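Local coordinates for protein metallo-beta-lactamase (Simiduia agarivorans, PDB 6MFI) that probably hydrolyses the beta-lactam ring of antibiotics, as a class B3 metallo-beta-lactamase with two zinc ions in its active site, at residues F50-L53 with G54-Y58; R90-I93 with A94-G97; T280-S283 with A284-A287. All coordinates share one frame; numbering follows the deposited sequence.

Overall arrangement
All three contacts are local and lie along continuous pieces of chain. Contact 1 is a beta hairpin at one edge of the seven-stranded sheet. Contact 2 covers the C-terminal part of helix 85-95 and the residues just after it, and contact 3 lies within helix 274-291. Contacts 1 and 2 touch: Y57 CB is 3.8 Å from L96 CD1. Contact 3 lies apart, its centre about 36 Å from that of contact 2, on the opposite side of the chain's centre. Contact 1 buries aromatic side chains. Contacts 2 and 3 each have one buried and one exposed flank. Contacts 1 and 2 each hold a bridging water, the second among three polar side chains. Contact 3 relies on main-chain bonds.

Contact 1. Residues F50-L53 with G54-Y58; sequences FRVL and GNTYY
F50 and Y58 are joined by two backbone hydrogen bonds. Y58 N gives to F50 O at 2.8 Å, nearly in line with the carbonyl (C=O...N angle 175°). F50 N gives back to Y58 O at 3.1 Å. Further along, T56 O serves two donors. V52 N is 2.9 Å from T56 O, and L53 N makes a weak bond to it at 3.3 Å. V52 and L53 therefore both face T56, a classic beta bulge. It sits in the hairpin of strands 50-53 and 56-58, at the edge of the seven-stranded sheet. A type II' turn from L53 to T56 closes the hairpin. T56 N reaches L53 O at 3.1 Å, from above the carbonyl plane. G54 has positive phi, which favours glycine. Its N gives to a water at 2.6 Å. R51 NH1 gives to the same water at 3.0 Å, and the water lies in the guanidinium plane. The R51 chain bends at chi3 (-64°), which carries the guanidinium to the turn. G54 O lies over one face of that group, 2.6 Å from R51 NH1, but the angle is too poor for a hydrogen bond. The Y57 hydroxyl is also close to R51 NH2, again at a poor angle. The other polar ends are satisfied by neighbouring parts of the fold: N55 ND2 by T70 O, T56 OG1 by W197 NE1, and Y58 OH by T61 O. On the face shared by F50 and Y58, the rings are near parallel (14°) but slid apart. Y58 CB sits over the F50 ring face as a CH-pi contact.

Contact 2. Residues R90-I93 with A94-G97; sequences RDNI and ARLG
R95 lies against D91 and N92, the residues one turn before it in helix 85-95. Its backbone N bonds to D91 O at 2.9 Å. From there the side chain runs back along the helix surface. CB of R95 rests 3.5 Å from N92 O. The next atom, R95 CG, touches D91 O at 3.2 Å. R95 CD then meets the amide oxygen of N92, with OD1 3.6 Å away. The chain is bent at chi3 (63°) before the guanidinium. At the tip, R95 NH1 gives a hydrogen bond to a water at 3.0 Å; the water lies at the edge of the guanidinium, in its plane. The water in turn donates to D91 OD2 at 2.9 Å and to N92 OD1 at 2.5 Å. Both of its hydrogens are thus used, and it ties three side chains together. No direct salt bridge forms, since D91 OD2 and R95 NH1 stay 4.8 Å apart. N92 and R95 lie side by side and point the same way, with amide and guanidinium planes 68° apart. N92 ND2 is engaged by G47 O and V59 O. L96 N bonds to N92 O. G97 is the first residue to leave helical angles; its positive phi, which suits glycine, belongs to a Schellman motif. Helix 85-95 is the crossover of a beta-alpha-beta unit between strands 74-78 and 103-107. R90 packs on L122 and L125 of helix 119-126. At the other end R95 rests on P49, and L96 touches V59, beside the 50-58 hairpin.

Contact 3. Residues T280-S283 with A284-A287; sequences TGIS and ARLA
I282 O takes the shortest of four backbone hydrogen bonds, from L286 N at 2.7 Å. T280 O accepts A284 N at 2.9 Å, and G281 O accepts R285 N at 3.0 Å. The last of these is the straightest, with an N-H...O angle of 163°. A287 N reaches S283 O at 2.9 Å, but from above the carbonyl plane. All four link residues four apart, the regular alpha-helical pattern. Two hydroxyls also turn back to the main chain. S283 OG sits opposite its own carbonyl carbon (chi1 -62°), which aims it at the preceding turn, where it bonds to A279 O. T280 OG1 is likewise bonded to R276 O. Around these bonds the side-chain stems pack on carbonyl oxygens. L286 CB is 3.3 Å from I282 O. R285 CG is 3.4 Å from G281 O, and A284 CB touches that oxygen too. Farther out, I282 CD1 comes loosely to R285 NH1 at 4.3 Å, oblique to the guanidinium. I282 and S283 pack on L238 of helix 228-242, and L286 lies on R235 of the same helix. T280, A284 and A287 are exposed. R285 leads away from the turn to touch S215 and P216. Its side chain is about 7 Å from that of the zinc ligand H188. The contact is thus held by main-chain bonds. Its one charged side chain, that of R285, takes no part in them and lies near the zinc ligands instead.

Contact 1. Residues F50-L53 with G54-Y58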
loop_
_atom_site.group_PDB
_atom_site.type_symbol
_atom_site.label_atom_id
_atom_site.label_comp_id
_atom_site.label_asym_id
_atom_site.label_seq_id
_atom_site.Cartn_x
_atom_site.Cartn_y
_atom_site.Cartn_z
ATOM N N PHE A 50 3.981 14.379 -4.577
ATOM C CA PHE A 50 5.252 14.503 -5.273
ATOM C C PHE A 50 5.429 13.332 -6.226
ATOM O O PHE A 50 4.780 12.290 -6.095
ATOM C CB PHE A 50 6.434 14.588 -4.296
ATOM C CG PHE A 50 6.579 13.389 -3.400
ATOM C CD1 PHE A 50 7.386 12.325 -3.769
ATOM C CD2 PHE A 50 5.922 13.334 -2.183
ATOM C CE1 PHE A 50 7.526 11.224 -2.946
ATOM C CE2 PHE A 50 6.060 12.236 -1.355
ATOM C CZ PHE A 50 6.863 11.181 -1.738
ATOM N N ARG A 51 6.322 13.522 -7.193
ATOM C CA ARG A 51 6.610 12.496 -8.185
ATOM C C ARG A 51 7.645 11.519 -7.644
ATOM O O ARG A 51 8.713 11.927 -7.176
ATOM C CB ARG A 51 7.112 13.138 -9.478
ATOM C CG ARG A 51 7.939 12.215 -10.357
ATOM C CD ARG A 51 8.465 12.954 -11.573
ATOM N NE ARG A 51 7.384 13.409 -12.443
ATOM C CZ ARG A 51 7.157 12.930 -13.662
ATOM N NH1 ARG A 51 7.939 11.983 -14.160
ATOM N NH2 ARG A 51 6.150 13.400 -14.384
ATOM N N VAL A 52 7.325 10.228 -7.704
ATOM C CA VAL A 52 8.279 9.201 -7.297
ATOM C C VAL A 52 9.273 8.923 -8.418
ATOM O O VAL A 52 10.483 9.131 -8.267
ATOM C CB VAL A 52 7.543 7.920 -6.865
ATOM C CG1 VAL A 52 8.539 6.829 -6.509
ATOM C CG2 VAL A 52 6.619 8.210 -5.689
ATOM N N LEU A 53 8.772 8.455 -9.564
ATOM C CA LEU A 53 9.602 8.184 -10.732
ATOM C C LEU A 53 8.732 7.985 -11.968
ATOM O O LEU A 53 7.840 7.132 -11.976
ATOM C CB LEU A 53 10.483 6.953 -10.494
ATOM C CG LEU A 53 11.712 6.821 -11.395
ATOM C CD1 LEU A 53 12.876 6.219 -10.626
ATOM C CD2 LEU A 53 11.401 5.992 -12.633
ATOM N N GLY A 54 8.987 8.769 -13.016
ATOM C CA GLY A 54 8.227 8.676 -14.248
ATOM C C GLY A 54 6.740 8.934 -14.091
ATOM O O GLY A 54 6.326 10.032 -13.710
ATOM N N ASN A 55 5.927 7.925 -14.388
ATOM C CA ASN A 55 4.478 8.041 -14.323
ATOM C C ASN A 55 3.921 7.777 -12.931
ATOM O O ASN A 55 2.701 7.823 -12.753
ATOM C CB ASN A 55 3.828 7.080 -15.326
ATOM C CG ASN A 55 4.112 5.623 -15.008
ATOM O OD1 ASN A 55 5.067 5.301 -14.297
ATOM N ND2 ASN A 55 3.279 4.732 -15.531
ATOM N N THR A 56 4.775 7.507 -11.947
ATOM C CA THR A 56 4.339 7.133 -10.607
ATOM C C THR A 56 4.463 8.328 -9.671
ATOM O O THR A 56 5.501 8.997 -9.645
ATOM C CB THR A 56 5.164 5.957 -10.080
ATOM O OG1 THR A 56 4.924 4.804 -10.895
ATOM C CG2 THR A 56 4.789 5.639 -8.642
ATOM N N TYR A 57 3.405 8.592 -8.903
ATOM C CA TYR A 57 3.364 9.721 -7.985
ATOM C C TYR A 57 2.895 9.264 -6.612
ATOM O O TYR A 57 2.193 8.257 -6.477
ATOM C CB TYR A 57 2.430 10.832 -8.488
ATOM C CG TYR A 57 2.790 11.391 -9.846
ATOM C CD1 TYR A 57 2.375 10.760 -11.012
ATOM C CD2 TYR A 57 3.533 12.558 -9.962
ATOM C CE1 TYR A 57 2.698 11.270 -12.254
ATOM C CE2 TYR A 57 3.863 13.075 -11.199
ATOM C CZ TYR A 57 3.442 12.428 -12.342
ATOM O OH TYR A 57 3.767 12.939 -13.577
ATOM N N TYR A 58 3.288 10.022 -5.594
ATOM C CA TYR A 58 2.789 9.852 -4.236
ATOM C C TYR A 58 1.678 10.870 -4.010
ATOM O O TYR A 58 1.912 12.079 -4.116
ATOM C CB TYR A 58 3.912 10.035 -3.214
ATOM C CG TYR A 58 3.493 9.832 -1.773
ATOM C CD1 TYR A 58 2.929 10.868 -1.036
ATOM C CD2 TYR A 58 3.672 8.607 -1.145
ATOM C CE1 TYR A 58 2.547 10.686 0.281
ATOM C CE2 TYR A 58 3.297 8.417 0.171
ATOM C CZ TYR A 58 2.734 9.458 0.879
ATOM O OH TYR A 58 2.358 9.270 2.191
HETATM O O HOH W 1 10.569 10.803 -13.336
#

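Contact 2. Residues R90-I93 with A94-G97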
loop_
_atom_site.group_PDB
_atom_site.type_symbol
_atom_site.label_atom_id
_atom_site.label_comp_id
_atom_site.label_asym_id
_atom_site.label_seq_id
_atom_site.Cartn_x
_atom_site.Cartn_y
_atom_site.Cartn_z
ATOM N N ARG A 90 -7.767 12.926 -2.912
ATOM C CA ARG A 90 -8.493 13.610 -3.977
ATOM C C ARG A 90 -7.882 14.975 -4.268
ATOM O O ARG A 90 -7.726 15.361 -5.432
ATOM C CB ARG A 90 -9.963 13.762 -3.590
ATOM C CG ARG A 90 -10.921 12.903 -4.388
ATOM C CD ARG A 90 -12.350 13.394 -4.229
ATOM N NE ARG A 90 -12.801 13.349 -2.840
ATOM C CZ ARG A 90 -12.999 14.426 -2.084
ATOM N NH1 ARG A 90 -12.789 15.636 -2.582
ATOM N NH2 ARG A 90 -13.409 14.294 -0.830
ATOM N N ASP A 91 -7.532 15.722 -3.219
ATOM C CA ASP A 91 -6.895 17.015 -3.420
ATOM C C ASP A 91 -5.532 16.862 -4.082
ATOM O O ASP A 91 -5.194 17.621 -4.992
ATOM C CB ASP A 91 -6.764 17.745 -2.085
ATOM C CG ASP A 91 -6.390 19.203 -2.250
ATOM O OD1 ASP A 91 -6.893 19.862 -3.181
ATOM O OD2 ASP A 91 -5.572 19.688 -1.439
ATOM N N ASN A 92 -4.744 15.871 -3.660
ATOM C CA ASN A 92 -3.385 15.733 -4.179
ATOM C C ASN A 92 -3.384 15.351 -5.655
ATOM O O ASN A 92 -2.507 15.782 -6.412
ATOM C CB ASN A 92 -2.609 14.701 -3.356
ATOM C CG ASN A 92 -2.094 15.269 -2.053
ATOM O OD1 ASN A 92 -2.105 16.484 -1.846
ATOM N ND2 ASN A 92 -1.650 14.394 -1.160
ATOM N N ILE A 93 -4.351 14.536 -6.080
ATOM C CA ILE A 93 -4.457 14.185 -7.494
ATOM C C ILE A 93 -4.757 15.425 -8.326
ATOM O O ILE A 93 -4.209 15.607 -9.421
ATOM C CB ILE A 93 -5.523 13.091 -7.695
ATOM C CG1 ILE A 93 -5.087 11.790 -7.015
ATOM C CG2 ILE A 93 -5.785 12.853 -9.176
ATOM C CD1 ILE A 93 -6.126 10.692 -7.074
ATOM N N ALA A 94 -5.623 16.304 -7.815
ATOM C CA ALA A 94 -5.932 17.537 -8.527
ATOM C C ALA A 94 -4.754 18.504 -8.520
ATOM O O ALA A 94 -4.569 19.257 -9.483
ATOM C CB ALA A 94 -7.169 18.200 -7.918
ATOM N N ARG A 95 -3.951 18.498 -7.452
ATOM C CA ARG A 95 -2.781 19.371 -7.400
ATOM C C ARG A 95 -1.793 19.036 -8.509
ATOM O O ARG A 95 -1.173 19.933 -9.093
ATOM C CB ARG A 95 -2.105 19.266 -6.033
ATOM C CG ARG A 95 -2.911 19.859 -4.893
ATOM C CD ARG A 95 -2.203 19.683 -3.559
ATOM N NE ARG A 95 -0.926 20.389 -3.513
ATOM C CZ ARG A 95 -0.300 20.729 -2.391
ATOM N NH1 ARG A 95 -0.836 20.429 -1.216
ATOM N NH2 ARG A 95 0.860 21.369 -2.441
ATOM N N LEU A 96 -1.633 17.747 -8.814
ATOM C CA LEU A 96 -0.756 17.334 -9.902
ATOM C C LEU A 96 -1.352 17.614 -11.274
ATOM O O LEU A 96 -0.629 17.531 -12.272
ATOM C CB LEU A 96 -0.434 15.845 -9.775
ATOM C CG LEU A 96 0.442 15.428 -8.593
ATOM C CD1 LEU A 96 0.312 13.937 -8.338
ATOM C CD2 LEU A 96 1.894 15.808 -8.840
ATOM N N GLY A 97 -2.639 17.943 -11.349
ATOM C CA GLY A 97 -3.287 18.219 -12.612
ATOM C C GLY A 97 -3.972 17.039 -13.259
ATOM O O GLY A 97 -4.356 17.135 -14.432
HETATM O O HOH W 2 -3.070 18.453 -0.693
#

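Contact 3. Residues T280-S283 with A284-A287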
loop_
_atom_site.group_PDB
_atom_site.type_symbol
_atom_site.label_atom_id
_atom_site.label_comp_id
_atom_site.label_asym_id
_atom_site.label_seq_id
_atom_site.Cartn_x
_atom_site.Cartn_y
_atom_site.Cartn_z
ATOM N N THR A 280 13.604 -9.164 5.109
ATOM C CA THR A 280 14.425 -9.724 6.177
ATOM C C THR A 280 14.156 -9.019 7.501
ATOM O O THR A 280 14.180 -9.651 8.564
ATOM C CB THR A 280 15.906 -9.631 5.808
ATOM O OG1 THR A 280 16.107 -10.176 4.498
ATOM C CG2 THR A 280 16.756 -10.405 6.806
ATOM N N GLY A 281 13.894 -7.712 7.456
ATOM C CA GLY A 281 13.531 -7.001 8.671
ATOM C C GLY A 281 12.187 -7.439 9.218
ATOM O O GLY A 281 11.988 -7.489 10.436
ATOM N N ILE A 282 11.244 -7.762 8.330
ATOM C CA ILE A 282 9.953 -8.277 8.772
ATOM C C ILE A 282 10.115 -9.663 9.382
ATOM O O ILE A 282 9.505 -9.978 10.413
ATOM C CB ILE A 282 8.951 -8.287 7.603
ATOM C CG1 ILE A 282 8.733 -6.870 7.069
ATOM C CG2 ILE A 282 7.634 -8.904 8.040
ATOM C CD1 ILE A 282 8.045 -5.945 8.048
ATOM N N SER A 283 10.939 -10.512 8.762
ATOM C CA SER A 283 11.202 -11.832 9.322
ATOM C C SER A 283 11.889 -11.735 10.676
ATOM O O SER A 283 11.677 -12.589 11.545
ATOM C CB SER A 283 12.050 -12.657 8.354
ATOM O OG SER A 283 11.371 -12.860 7.128
ATOM N N ALA A 284 12.719 -10.709 10.874
ATOM C CA ALA A 284 13.313 -10.492 12.187
ATOM C C ALA A 284 12.256 -10.080 13.202
ATOM O O ALA A 284 12.224 -10.606 14.319
ATOM C CB ALA A 284 14.419 -9.441 12.100
ATOM N N ARG A 285 11.375 -9.148 12.829
ATOM C CA ARG A 285 10.289 -8.754 13.724
ATOM C C ARG A 285 9.343 -9.918 13.990
ATOM O O ARG A 285 8.824 -10.062 15.103
ATOM C CB ARG A 285 9.525 -7.568 13.137
ATOM C CG ARG A 285 10.300 -6.263 13.131
ATOM C CD ARG A 285 9.474 -5.147 12.516
ATOM N NE ARG A 285 8.197 -4.969 13.201
ATOM C CZ ARG A 285 7.196 -4.230 12.737
ATOM N NH1 ARG A 285 7.317 -3.598 11.577
ATOM N NH2 ARG A 285 6.070 -4.124 13.430
ATOM N N LEU A 286 9.105 -10.757 12.979
ATOM C CA LEU A 286 8.233 -11.912 13.166
ATOM C C LEU A 286 8.865 -12.931 14.105
ATOM O O LEU A 286 8.171 -13.531 14.936
ATOM C CB LEU A 286 7.912 -12.546 11.812
ATOM C CG LEU A 286 7.210 -13.906 11.814
ATOM C CD1 LEU A 286 5.872 -13.825 12.531
ATOM C CD2 LEU A 286 7.029 -14.409 10.390
ATOM N N ALA A 287 10.180 -13.138 13.993
ATOM C CA ALA A 287 10.860 -14.069 14.887
ATOM C C ALA A 287 10.818 -13.578 16.329
ATOM O O ALA A 287 10.674 -14.377 17.261
ATOM C CB ALA A 287 12.303 -14.280 14.427
#